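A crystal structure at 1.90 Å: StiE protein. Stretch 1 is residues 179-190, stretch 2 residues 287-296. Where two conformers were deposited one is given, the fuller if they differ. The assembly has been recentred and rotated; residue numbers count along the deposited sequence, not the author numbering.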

# COMPACT_ATOMS: atom_id res chain seq x y z
N ILE A 179 -9.17 13.13 0.46
CA ILE A 179 -8.41 12.93 -0.77
C ILE A 179 -8.98 13.80 -1.89
O ILE A 179 -8.25 14.56 -2.55
CB ILE A 179 -8.41 11.44 -1.17
CG1 ILE A 179 -7.57 10.62 -0.18
CG2 ILE A 179 -7.86 11.29 -2.61
CD1 ILE A 179 -7.71 9.10 -0.33
N ASP A 180 -10.30 13.72 -2.09
CA ASP A 180 -10.98 14.51 -3.11
C ASP A 180 -10.70 16.01 -2.96
O ASP A 180 -10.27 16.67 -3.90
CB ASP A 180 -12.49 14.22 -3.03
CG ASP A 180 -13.28 14.93 -4.11
OD1 ASP A 180 -12.66 15.43 -5.06
OD2 ASP A 180 -14.53 14.97 -4.00
N ARG A 181 -10.92 16.55 -1.76
CA ARG A 181 -10.81 18.00 -1.60
C ARG A 181 -9.39 18.51 -1.79
O ARG A 181 -9.19 19.73 -1.94
CB ARG A 181 -11.36 18.40 -0.22
CG ARG A 181 -12.87 18.18 -0.12
CD ARG A 181 -13.47 18.55 1.24
NE ARG A 181 -13.05 17.64 2.30
CZ ARG A 181 -12.16 17.94 3.23
NH1 ARG A 181 -11.59 19.14 3.23
NH2 ARG A 181 -11.83 17.05 4.16
N HIS A 182 -8.39 17.63 -1.78
CA HIS A 182 -7.00 18.06 -1.91
C HIS A 182 -6.31 17.45 -3.12
O HIS A 182 -5.07 17.42 -3.19
CB HIS A 182 -6.24 17.74 -0.62
CG HIS A 182 -6.77 18.49 0.54
ND1 HIS A 182 -7.85 18.05 1.27
CD2 HIS A 182 -6.42 19.69 1.07
CE1 HIS A 182 -8.13 18.94 2.22
NE2 HIS A 182 -7.28 19.94 2.11
N LEU A 183 -7.07 16.96 -4.09
CA LEU A 183 -6.50 16.46 -5.33
C LEU A 183 -6.91 17.41 -6.45
O LEU A 183 -8.11 17.71 -6.59
CB LEU A 183 -7.02 15.04 -5.59
CG LEU A 183 -6.42 14.13 -6.65
CD1 LEU A 183 -4.90 14.10 -6.52
CD2 LEU A 183 -7.03 12.73 -6.48
N THR A 184 -5.94 17.90 -7.23
CA THR A 184 -6.31 18.67 -8.42
C THR A 184 -7.14 17.81 -9.37
O THR A 184 -7.00 16.59 -9.42
CB THR A 184 -5.06 19.20 -9.16
OG1 THR A 184 -4.23 18.12 -9.60
CG2 THR A 184 -4.27 20.08 -8.26
N ASN A 185 -8.01 18.46 -10.15
CA ASN A 185 -8.82 17.68 -11.10
C ASN A 185 -7.93 16.95 -12.10
O ASN A 185 -6.93 17.48 -12.58
CB ASN A 185 -9.83 18.57 -11.84
CG ASN A 185 -10.87 17.76 -12.59
OD1 ASN A 185 -11.11 16.59 -12.25
ND2 ASN A 185 -11.51 18.36 -13.61
N GLY A 186 -8.29 15.70 -12.40
CA GLY A 186 -7.35 14.88 -13.15
C GLY A 186 -6.14 14.38 -12.39
O GLY A 186 -5.34 13.63 -12.98
N GLY A 187 -5.97 14.75 -11.12
CA GLY A 187 -4.88 14.20 -10.31
C GLY A 187 -5.02 12.69 -10.12
O GLY A 187 -6.07 12.10 -10.37
N LEU A 188 -3.94 12.04 -9.69
CA LEU A 188 -3.86 10.58 -9.60
C LEU A 188 -3.80 10.10 -8.15
O LEU A 188 -3.22 10.76 -7.28
CB LEU A 188 -2.62 10.06 -10.35
CG LEU A 188 -2.46 10.49 -11.82
CD1 LEU A 188 -1.14 9.98 -12.40
CD2 LEU A 188 -3.64 10.01 -12.64
N LEU A 189 -4.40 8.95 -7.91
CA LEU A 189 -4.35 8.24 -6.62
C LEU A 189 -3.87 6.83 -6.93
O LEU A 189 -4.46 6.16 -7.77
CB LEU A 189 -5.74 8.19 -5.98
CG LEU A 189 -5.97 7.26 -4.78
CD1 LEU A 189 -5.12 7.73 -3.58
CD2 LEU A 189 -7.45 7.23 -4.45
N ILE A 190 -2.77 6.40 -6.31
CA ILE A 190 -2.35 5.01 -6.46
C ILE A 190 -2.39 4.36 -5.08
O ILE A 190 -1.97 4.96 -4.09
CB ILE A 190 -0.97 4.86 -7.15
CG1 ILE A 190 0.12 5.63 -6.45
CG2 ILE A 190 -1.06 5.31 -8.68
CD1 ILE A 190 1.49 5.44 -7.15
N LEU A 287 -3.50 -3.43 -6.92
CA LEU A 287 -2.76 -2.19 -7.09
C LEU A 287 -3.63 -1.29 -7.97
O LEU A 287 -3.73 -1.50 -9.19
CB LEU A 287 -1.39 -2.47 -7.70
CG LEU A 287 -0.58 -3.64 -7.09
CD1 LEU A 287 0.73 -3.86 -7.82
CD2 LEU A 287 -0.32 -3.40 -5.60
N PHE A 288 -4.26 -0.29 -7.33
CA PHE A 288 -5.24 0.58 -7.95
C PHE A 288 -4.55 1.76 -8.63
O PHE A 288 -3.65 2.38 -8.05
CB PHE A 288 -6.21 1.16 -6.92
CG PHE A 288 -7.00 0.13 -6.12
CD1 PHE A 288 -6.42 -0.52 -5.04
CD2 PHE A 288 -8.34 -0.11 -6.41
CE1 PHE A 288 -7.16 -1.43 -4.29
CE2 PHE A 288 -9.08 -1.00 -5.67
CZ PHE A 288 -8.49 -1.67 -4.61
N HIS A 289 -4.98 2.09 -9.84
CA HIS A 289 -4.66 3.38 -10.46
C HIS A 289 -5.96 4.13 -10.68
O HIS A 289 -6.82 3.68 -11.45
CB HIS A 289 -3.89 3.20 -11.77
CG HIS A 289 -3.42 4.49 -12.36
ND1 HIS A 289 -4.14 5.19 -13.31
CD2 HIS A 289 -2.31 5.23 -12.12
CE1 HIS A 289 -3.49 6.30 -13.63
NE2 HIS A 289 -2.38 6.35 -12.92
N VAL A 290 -6.10 5.28 -10.03
CA VAL A 290 -7.34 6.03 -9.93
C VAL A 290 -7.07 7.47 -10.38
O VAL A 290 -5.99 8.02 -10.12
CB VAL A 290 -7.86 6.00 -8.48
CG1 VAL A 290 -9.13 6.84 -8.29
CG2 VAL A 290 -8.07 4.52 -8.03
N GLN A 291 -8.05 8.09 -11.05
CA GLN A 291 -7.91 9.48 -11.47
C GLN A 291 -9.07 10.31 -10.93
O GLN A 291 -10.22 9.89 -10.96
CB GLN A 291 -7.84 9.59 -13.01
CG GLN A 291 -7.54 11.03 -13.47
CD GLN A 291 -7.53 11.17 -14.97
OE1 GLN A 291 -8.05 10.33 -15.69
NE2 GLN A 291 -6.89 12.22 -15.46
N LYS A 292 -8.79 11.51 -10.43
CA LYS A 292 -9.88 12.41 -10.08
C LYS A 292 -10.61 12.90 -11.33
O LYS A 292 -10.00 13.28 -12.34
CB LYS A 292 -9.35 13.62 -9.30
CG LYS A 292 -10.46 14.59 -8.95
CD LYS A 292 -10.01 15.62 -7.95
CE LYS A 292 -11.16 16.56 -7.61
NZ LYS A 292 -10.77 17.38 -6.43
N ASP A 293 -11.94 12.89 -11.27
CA ASP A 293 -12.83 13.22 -12.41
C ASP A 293 -13.95 14.08 -11.82
O ASP A 293 -15.03 13.61 -11.50
CB ASP A 293 -13.36 11.94 -13.06
CG ASP A 293 -14.11 12.19 -14.35
OD1 ASP A 293 -14.54 13.32 -14.65
OD2 ASP A 293 -14.31 11.19 -15.07
N ARG A 294 -13.67 15.38 -11.71
CA ARG A 294 -14.59 16.30 -11.06
C ARG A 294 -15.82 16.58 -11.92
O ARG A 294 -16.90 16.85 -11.39
CB ARG A 294 -13.84 17.61 -10.75
CG ARG A 294 -14.67 18.68 -10.09
CD ARG A 294 -15.13 18.22 -8.71
NE ARG A 294 -15.95 19.23 -8.04
CZ ARG A 294 -17.25 19.39 -8.26
NH1 ARG A 294 -17.88 18.61 -9.13
NH2 ARG A 294 -17.93 20.33 -7.61
N PHE A 295 -15.68 16.52 -13.23
CA PHE A 295 -16.73 16.96 -14.15
C PHE A 295 -17.70 15.86 -14.56
O PHE A 295 -18.66 16.15 -15.29
CB PHE A 295 -16.08 17.59 -15.41
CG PHE A 295 -15.19 18.78 -15.10
CD1 PHE A 295 -15.50 19.64 -14.05
CD2 PHE A 295 -14.05 19.03 -15.86
CE1 PHE A 295 -14.68 20.75 -13.77
CE2 PHE A 295 -13.23 20.14 -15.59
CZ PHE A 295 -13.54 21.00 -14.54
N SER A 296 -17.50 14.62 -14.11
CA SER A 296 -18.37 13.54 -14.54
C SER A 296 -19.49 13.33 -13.52
O SER A 296 -19.36 13.69 -12.36
CB SER A 296 -17.57 12.25 -14.74
OG SER A 296 -16.78 12.31 -15.93

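The two stretches meet as neighbouring antiparallel β-strands whose backbone pairing is extended, past a tight turn, by the side chain of K292 reaching back to D180 and L183. The strands 187-190 and 287-292 run at 153° to each other, and the contact buries 724 Å² in total. At its centre L189 and V290 form a hydrogen-bonded pair: L189 N donates to V290 O and V290 N to L189 O, both at 2.9 Å. The ladder continues with K292 N to G187 O at 2.8 Å, nearly linear at 168°. The non-hydrogen-bonded pairs L188–Q291 and I190–H289 flank L189–V290 and bring CA atoms close to carbonyls, with L188 CA 3.4 Å from V290 O and I190 CA 3.3 Å from F288 O.

The alternation of the strands sorts the side chains. L189 and V290 share one face, where their CB atoms lie 3.9 Å apart and both residues are buried, as suits aliphatic side chains. L188, I190, H289 and Q291 occupy the other. There L188 CD2 approaches H289 CE1 at 3.8 Å and I190 CG2 approaches H289 CD2 at 3.7 Å, so the imidazole packs against two aliphatic groups. Q291 has an extended chain up to its amide, and its NE2 donates to G186 O at 3.2 Å, tying the sheet to the turn.

That turn, type II from T184 to G187, is closed by G187 N to T184 O at 2.7 Å. Its glycines are well placed: at the phi/psi of G186 (73/-3) a CB would be jammed against the carbonyl oxygen of N185, while one on G187 would clash with L183 CD1. G186 N also makes a weak 3.0 Å hydrogen bond to K292 O. N185, with chi1 in t, directs OD1 to R294 N at 2.9 Å, capturing a backbone amide beyond the strand, and its ND2 lies over one face of the F295 ring, 3.2 Å from F295 CE2.

K292 has the largest area covered by the opposite stretch, 138 Å². All four of its chi angles are t, and this full extension carries NZ to two backbone carbonyls, D180 O and L183 O, each at 2.7 Å. The same NZ forms a salt bridge with D180 OD1 at 3.0 Å, a weak hydrogen bond by geometry. The long aliphatic stem is used too, with K292 CB 3.8 Å from L183 CD2. Lysine thus combines a stem that packs against L183 with an ammonium group serving several acceptors.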